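Local coordinates for protein polygalacturonase (Pectobacterium carotovorum subsp. carotovorum, PDB 1BHE) that hydrolyses the alpha-1,4 links between galacturonic acid units of polygalacturonic acid and so helps the bacterium to macerate and soft-rot plant tissue, at residues F175-K189 with D202-Y216. Numbering follows the deposited sequence.
Sequences FHVVFSDGDGFTAWK and DGIDPMSSKNITIAY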
loop_
_atom_site.group_PDB
_atom_site.type_symbol
_atom_site.label_atom_id
_atom_site.label_comp_id
_atom_site.label_asym_id
_atom_site.label_seq_id
_atom_site.Cartn_x
_atom_site.Cartn_y
_atom_site.Cartn_z
ATOM N N PHE A 175 -2.220 -7.078 -1.251
ATOM C CA PHE A 175 -1.590 -5.789 -0.938
ATOM C C PHE A 175 -0.267 -6.026 -0.211
ATOM O O PHE A 175 -0.164 -6.984 0.549
ATOM C CB PHE A 175 -2.535 -4.933 -0.097
ATOM C CG PHE A 175 -3.838 -4.550 -0.748
ATOM C CD1 PHE A 175 -4.160 -4.905 -2.046
ATOM C CD2 PHE A 175 -4.754 -3.795 -0.023
ATOM C CE1 PHE A 175 -5.367 -4.537 -2.609
ATOM C CE2 PHE A 175 -5.958 -3.416 -0.586
ATOM C CZ PHE A 175 -6.271 -3.787 -1.879
ATOM N N HIS A 176 0.724 -5.165 -0.436
ATOM C CA HIS A 176 2.021 -5.326 0.206
ATOM C C HIS A 176 1.994 -4.902 1.672
ATOM O O HIS A 176 2.428 -5.647 2.552
ATOM C CB HIS A 176 3.109 -4.518 -0.517
ATOM C CG HIS A 176 3.444 -5.010 -1.892
ATOM N ND1 HIS A 176 2.597 -4.863 -2.965
ATOM C CD2 HIS A 176 4.552 -5.635 -2.360
ATOM C CE1 HIS A 176 3.164 -5.384 -4.047
ATOM N NE2 HIS A 176 4.350 -5.863 -3.713
ATOM N N VAL A 177 1.581 -3.658 1.920
ATOM C CA VAL A 177 1.559 -3.098 3.268
ATOM C C VAL A 177 0.227 -2.401 3.544
ATOM O O VAL A 177 -0.227 -1.544 2.780
ATOM C CB VAL A 177 2.669 -2.056 3.518
ATOM C CG1 VAL A 177 2.663 -1.598 4.980
ATOM C CG2 VAL A 177 4.066 -2.543 3.168
ATOM N N VAL A 178 -0.404 -2.762 4.657
ATOM C CA VAL A 178 -1.664 -2.175 5.088
ATOM C C VAL A 178 -1.503 -1.700 6.536
ATOM O O VAL A 178 -1.033 -2.458 7.379
ATOM C CB VAL A 178 -2.850 -3.160 5.017
ATOM C CG1 VAL A 178 -4.099 -2.566 5.668
ATOM C CG2 VAL A 178 -3.164 -3.569 3.580
ATOM N N PHE A 179 -1.864 -0.452 6.790
ATOM C CA PHE A 179 -1.797 0.133 8.126
ATOM C C PHE A 179 -3.224 0.557 8.499
ATOM O O PHE A 179 -3.677 1.616 8.042
ATOM C CB PHE A 179 -0.852 1.333 8.165
ATOM C CG PHE A 179 -0.616 1.886 9.543
ATOM C CD1 PHE A 179 0.130 1.181 10.474
ATOM C CD2 PHE A 179 -1.141 3.116 9.908
ATOM C CE1 PHE A 179 0.345 1.688 11.748
ATOM C CE2 PHE A 179 -0.927 3.627 11.173
ATOM C CZ PHE A 179 -0.186 2.914 12.097
ATOM N N SER A 180 -3.922 -0.277 9.259
ATOM C CA SER A 180 -5.324 -0.056 9.561
ATOM C C SER A 180 -5.652 0.346 10.990
ATOM O O SER A 180 -5.175 -0.248 11.949
ATOM C CB SER A 180 -6.132 -1.358 9.337
ATOM O OG SER A 180 -6.043 -1.760 7.985
ATOM N N ASP A 181 -6.565 1.301 11.127
ATOM C CA ASP A 181 -7.058 1.788 12.400
ATOM C C ASP A 181 -5.954 2.068 13.409
ATOM O O ASP A 181 -6.053 1.730 14.598
ATOM C CB ASP A 181 -8.071 0.781 12.979
ATOM C CG ASP A 181 -9.084 0.329 11.946
ATOM O OD1 ASP A 181 -9.873 1.140 11.429
ATOM O OD2 ASP A 181 -9.079 -0.875 11.630
ATOM N N GLY A 182 -4.921 2.776 12.954
ATOM C CA GLY A 182 -3.780 3.071 13.810
ATOM C C GLY A 182 -3.373 4.536 13.767
ATOM O O GLY A 182 -4.006 5.392 13.147
ATOM N N ASP A 183 -2.245 4.793 14.430
ATOM C CA ASP A 183 -1.708 6.147 14.524
ATOM C C ASP A 183 -0.185 6.127 14.549
ATOM O O ASP A 183 0.403 5.694 15.538
ATOM C CB ASP A 183 -2.263 6.768 15.804
ATOM C CG ASP A 183 -1.864 8.192 16.089
ATOM O OD1 ASP A 183 -0.876 8.718 15.534
ATOM O OD2 ASP A 183 -2.564 8.818 16.925
ATOM N N GLY A 184 0.435 6.612 13.479
ATOM C CA GLY A 184 1.904 6.665 13.469
ATOM C C GLY A 184 2.473 5.502 12.667
ATOM O O GLY A 184 2.574 4.382 13.156
ATOM N N PHE A 185 2.803 5.770 11.410
ATOM C CA PHE A 185 3.400 4.769 10.533
ATOM C C PHE A 185 4.417 5.494 9.653
ATOM O O PHE A 185 4.064 6.481 9.014
ATOM C CB PHE A 185 2.370 4.057 9.658
ATOM C CG PHE A 185 2.952 3.188 8.579
ATOM C CD1 PHE A 185 3.459 1.933 8.877
ATOM C CD2 PHE A 185 3.002 3.623 7.268
ATOM C CE1 PHE A 185 3.993 1.126 7.888
ATOM C CE2 PHE A 185 3.537 2.820 6.276
ATOM C CZ PHE A 185 4.031 1.565 6.575
ATOM N N THR A 186 5.638 4.993 9.656
ATOM C CA THR A 186 6.697 5.582 8.838
ATOM C C THR A 186 7.310 4.498 7.947
ATOM O O THR A 186 7.832 3.511 8.466
ATOM C CB THR A 186 7.804 6.197 9.710
ATOM O OG1 THR A 186 7.276 7.321 10.435
ATOM C CG2 THR A 186 8.988 6.691 8.878
ATOM N N ALA A 187 7.232 4.704 6.638
ATOM C CA ALA A 187 7.888 3.827 5.669
ATOM C C ALA A 187 8.992 4.699 5.039
ATOM O O ALA A 187 8.688 5.780 4.537
ATOM C CB ALA A 187 6.946 3.288 4.621
ATOM N N TRP A 188 10.239 4.294 5.185
ATOM C CA TRP A 188 11.372 5.109 4.721
ATOM C C TRP A 188 12.390 4.205 4.047
ATOM O O TRP A 188 12.718 3.147 4.579
ATOM C CB TRP A 188 11.967 5.810 5.931
ATOM C CG TRP A 188 13.008 6.854 5.692
ATOM C CD1 TRP A 188 14.175 6.736 4.996
ATOM C CD2 TRP A 188 12.975 8.201 6.192
ATOM N NE1 TRP A 188 14.868 7.924 5.022
ATOM C CE2 TRP A 188 14.149 8.840 5.753
ATOM C CE3 TRP A 188 12.064 8.920 6.976
ATOM C CZ2 TRP A 188 14.431 10.168 6.062
ATOM C CZ3 TRP A 188 12.345 10.238 7.280
ATOM C CH2 TRP A 188 13.527 10.848 6.829
ATOM N N LYS A 189 12.812 4.540 2.831
ATOM C CA LYS A 189 13.716 3.667 2.082
ATOM C C LYS A 189 13.104 2.284 1.894
ATOM O O LYS A 189 13.775 1.262 1.970
ATOM C CB LYS A 189 15.103 3.606 2.726
ATOM C CG LYS A 189 15.973 4.786 2.285
ATOM C CD LYS A 189 17.224 4.926 3.138
ATOM C CE LYS A 189 18.100 6.081 2.645
ATOM N NZ LYS A 189 19.207 6.357 3.618
ATOM N N ASP A 202 -1.772 -3.565 -4.270
ATOM C CA ASP A 202 -1.503 -2.218 -3.769
ATOM C C ASP A 202 -0.196 -2.231 -2.976
ATOM O O ASP A 202 0.080 -3.210 -2.273
ATOM C CB ASP A 202 -2.618 -1.692 -2.879
ATOM C CG ASP A 202 -3.920 -1.383 -3.576
ATOM O OD1 ASP A 202 -4.079 -1.693 -4.774
ATOM O OD2 ASP A 202 -4.821 -0.816 -2.924
ATOM N N GLY A 203 0.553 -1.140 -3.088
ATOM C CA GLY A 203 1.827 -1.034 -2.397
ATOM C C GLY A 203 1.674 -0.766 -0.910
ATOM O O GLY A 203 1.937 -1.644 -0.085
ATOM N N ILE A 204 1.350 0.470 -0.543
ATOM C CA ILE A 204 1.177 0.865 0.842
ATOM C C ILE A 204 -0.159 1.592 1.015
ATOM O O ILE A 204 -0.343 2.666 0.442
ATOM C CB ILE A 204 2.285 1.802 1.370
ATOM C CG1 ILE A 204 3.675 1.172 1.250
ATOM C CG2 ILE A 204 1.989 2.142 2.829
ATOM C CD1 ILE A 204 4.810 2.081 1.663
ATOM N N ASP A 205 -1.050 1.043 1.834
ATOM C CA ASP A 205 -2.374 1.600 2.035
ATOM C C ASP A 205 -2.745 1.860 3.496
ATOM O O ASP A 205 -3.183 0.955 4.210
ATOM C CB ASP A 205 -3.468 0.660 1.520
ATOM C CG ASP A 205 -3.545 0.320 0.059
ATOM O OD1 ASP A 205 -2.725 0.760 -0.763
ATOM O OD2 ASP A 205 -4.489 -0.421 -0.328
ATOM N N PRO A 206 -2.711 3.118 3.904
ATOM C CA PRO A 206 -3.247 3.546 5.192
ATOM C C PRO A 206 -4.768 3.446 5.127
ATOM O O PRO A 206 -5.368 3.901 4.145
ATOM C CB PRO A 206 -2.764 4.979 5.347
ATOM C CG PRO A 206 -1.797 5.217 4.237
ATOM C CD PRO A 206 -2.228 4.281 3.120
ATOM N N MET A 207 -5.405 2.817 6.099
ATOM C CA MET A 207 -6.847 2.602 6.140
ATOM C C MET A 207 -7.433 3.086 7.463
ATOM O O MET A 207 -7.175 2.485 8.505
ATOM C CB MET A 207 -7.171 1.105 5.995
ATOM C CG MET A 207 -6.859 0.510 4.634
ATOM S SD MET A 207 -7.280 -1.247 4.536
ATOM C CE MET A 207 -6.751 -1.576 2.848
ATOM N N SER A 208 -8.157 4.203 7.449
ATOM C CA SER A 208 -8.728 4.784 8.665
ATOM C C SER A 208 -7.627 4.938 9.717
ATOM O O SER A 208 -7.740 4.482 10.858
ATOM C CB SER A 208 -9.898 3.950 9.179
ATOM O OG SER A 208 -11.107 4.270 8.480
ATOM N N SER A 209 -6.528 5.574 9.318
ATOM C CA SER A 209 -5.375 5.735 10.207
ATOM C C SER A 209 -4.863 7.166 10.155
ATOM O O SER A 209 -5.141 7.874 9.184
ATOM C CB SER A 209 -4.260 4.766 9.780
ATOM O OG SER A 209 -4.621 3.423 10.069
ATOM N N LYS A 210 -4.120 7.600 11.172
ATOM C CA LYS A 210 -3.572 8.948 11.147
ATOM C C LYS A 210 -2.050 8.913 11.318
ATOM O O LYS A 210 -1.487 7.920 11.757
ATOM C CB LYS A 210 -4.159 9.889 12.188
ATOM C CG LYS A 210 -4.731 9.290 13.448
ATOM C CD LYS A 210 -5.866 10.100 14.056
ATOM C CE LYS A 210 -6.986 10.449 13.103
ATOM N NZ LYS A 210 -8.287 9.774 13.355
ATOM N N ASN A 211 -1.445 10.037 10.977
ATOM C CA ASN A 211 -0.021 10.295 11.115
ATOM C C ASN A 211 0.857 9.285 10.394
ATOM O O ASN A 211 1.503 8.412 10.961
ATOM C CB ASN A 211 0.328 10.411 12.610
ATOM C CG ASN A 211 -0.447 11.564 13.244
ATOM O OD1 ASN A 211 -0.501 12.662 12.684
ATOM N ND2 ASN A 211 -1.059 11.320 14.396
ATOM N N ILE A 212 0.909 9.448 9.073
ATOM C CA ILE A 212 1.639 8.596 8.158
ATOM C C ILE A 212 2.720 9.328 7.366
ATOM O O ILE A 212 2.445 10.377 6.778
ATOM C CB ILE A 212 0.680 8.021 7.084
ATOM C CG1 ILE A 212 -0.598 7.437 7.682
ATOM C CG2 ILE A 212 1.407 6.998 6.216
ATOM C CD1 ILE A 212 -0.409 6.315 8.671
ATOM N N THR A 213 3.900 8.725 7.270
ATOM C CA THR A 213 4.962 9.273 6.436
ATOM C C THR A 213 5.488 8.184 5.500
ATOM O O THR A 213 5.865 7.110 5.960
ATOM C CB THR A 213 6.150 9.830 7.235
ATOM O OG1 THR A 213 5.747 11.038 7.892
ATOM C CG2 THR A 213 7.344 10.158 6.345
ATOM N N ILE A 214 5.497 8.471 4.204
ATOM C CA ILE A 214 6.109 7.561 3.225
ATOM C C ILE A 214 7.201 8.396 2.537
ATOM O O ILE A 214 6.862 9.383 1.879
ATOM C CB ILE A 214 5.124 6.963 2.225
ATOM C CG1 ILE A 214 4.050 6.115 2.919
ATOM C CG2 ILE A 214 5.883 6.116 1.200
ATOM C CD1 ILE A 214 2.901 5.672 2.038
ATOM N N ALA A 215 8.471 8.083 2.778
ATOM C CA ALA A 215 9.550 8.904 2.233
ATOM C C ALA A 215 10.748 8.125 1.729
ATOM O O ALA A 215 11.053 7.012 2.159
ATOM C CB ALA A 215 10.028 9.883 3.313
ATOM N N TYR A 216 11.428 8.690 0.725
ATOM C CA TYR A 216 12.621 8.095 0.136
ATOM C C TYR A 216 12.424 6.641 -0.259
ATOM O O TYR A 216 13.316 5.805 -0.085
ATOM C CB TYR A 216 13.793 8.248 1.120
ATOM C CG TYR A 216 14.139 9.707 1.350
ATOM C CD1 TYR A 216 14.814 10.437 0.384
ATOM C CD2 TYR A 216 13.765 10.348 2.526
ATOM C CE1 TYR A 216 15.116 11.779 0.589
ATOM C CE2 TYR A 216 14.055 11.684 2.734
ATOM C CZ TYR A 216 14.741 12.388 1.766
ATOM O OH TYR A 216 15.032 13.718 1.975
HETATM O O HOH W 1 -6.816 5.432 13.556
#
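Backbone hydrogen bonds join Val177 to Gly203 and Asp205, and Phe185 to Asn211 and Thr213, in two parallel ladders, one before and one after the stacked turns at 181–182 and 208–209. Just before the first ladder, the carbonyl oxygen of Asp202 takes two donors: His176 N at 2.8 Å and His176 ND1 at 3.1 Å, the latter from above the carbonyl plane but within the imidazole plane. This ND1 bond and the one between NE2 and Thr194 OG1 together help to hold the ring's rotation. Between the turns, Gly182 N donates to Ser209 OG at 3.0 Å, while a water bridges the carbonyls of Gly182 and Ser208. Asn211 ND2 reaches Asp183 OD1 almost straight (178°), approaching from above the carboxylate plane.

This in-register parallel pairing, with each residue facing the one 27 positions later, is that of successive coils of the right-handed parallel beta-helix of family 28 glycosyl hydrolases, in which like positions stack from coil to coil. Apolar side chains meet on the inward face that carries Phe179, Phe185 and Ile212: the CD1 methyl of Ile212 lies 3.5 Å from Phe179 CD2, and Ile204 spreads its branches, CG2 to Phe185 CE2 and CD1 to Ala187 CB.

Flat groups meet at both ends. The Asp202 carboxylate stacks on one face of the Phe175 ring, planes 6° apart, beside the predicted proton donor Asp223. Far along the coil, Tyr216 CD2 comes obliquely against the Trp188 indole, 3.6 Å from Trp188 CE2, the tyrosine ring inclined at 34° to the five-membered ring.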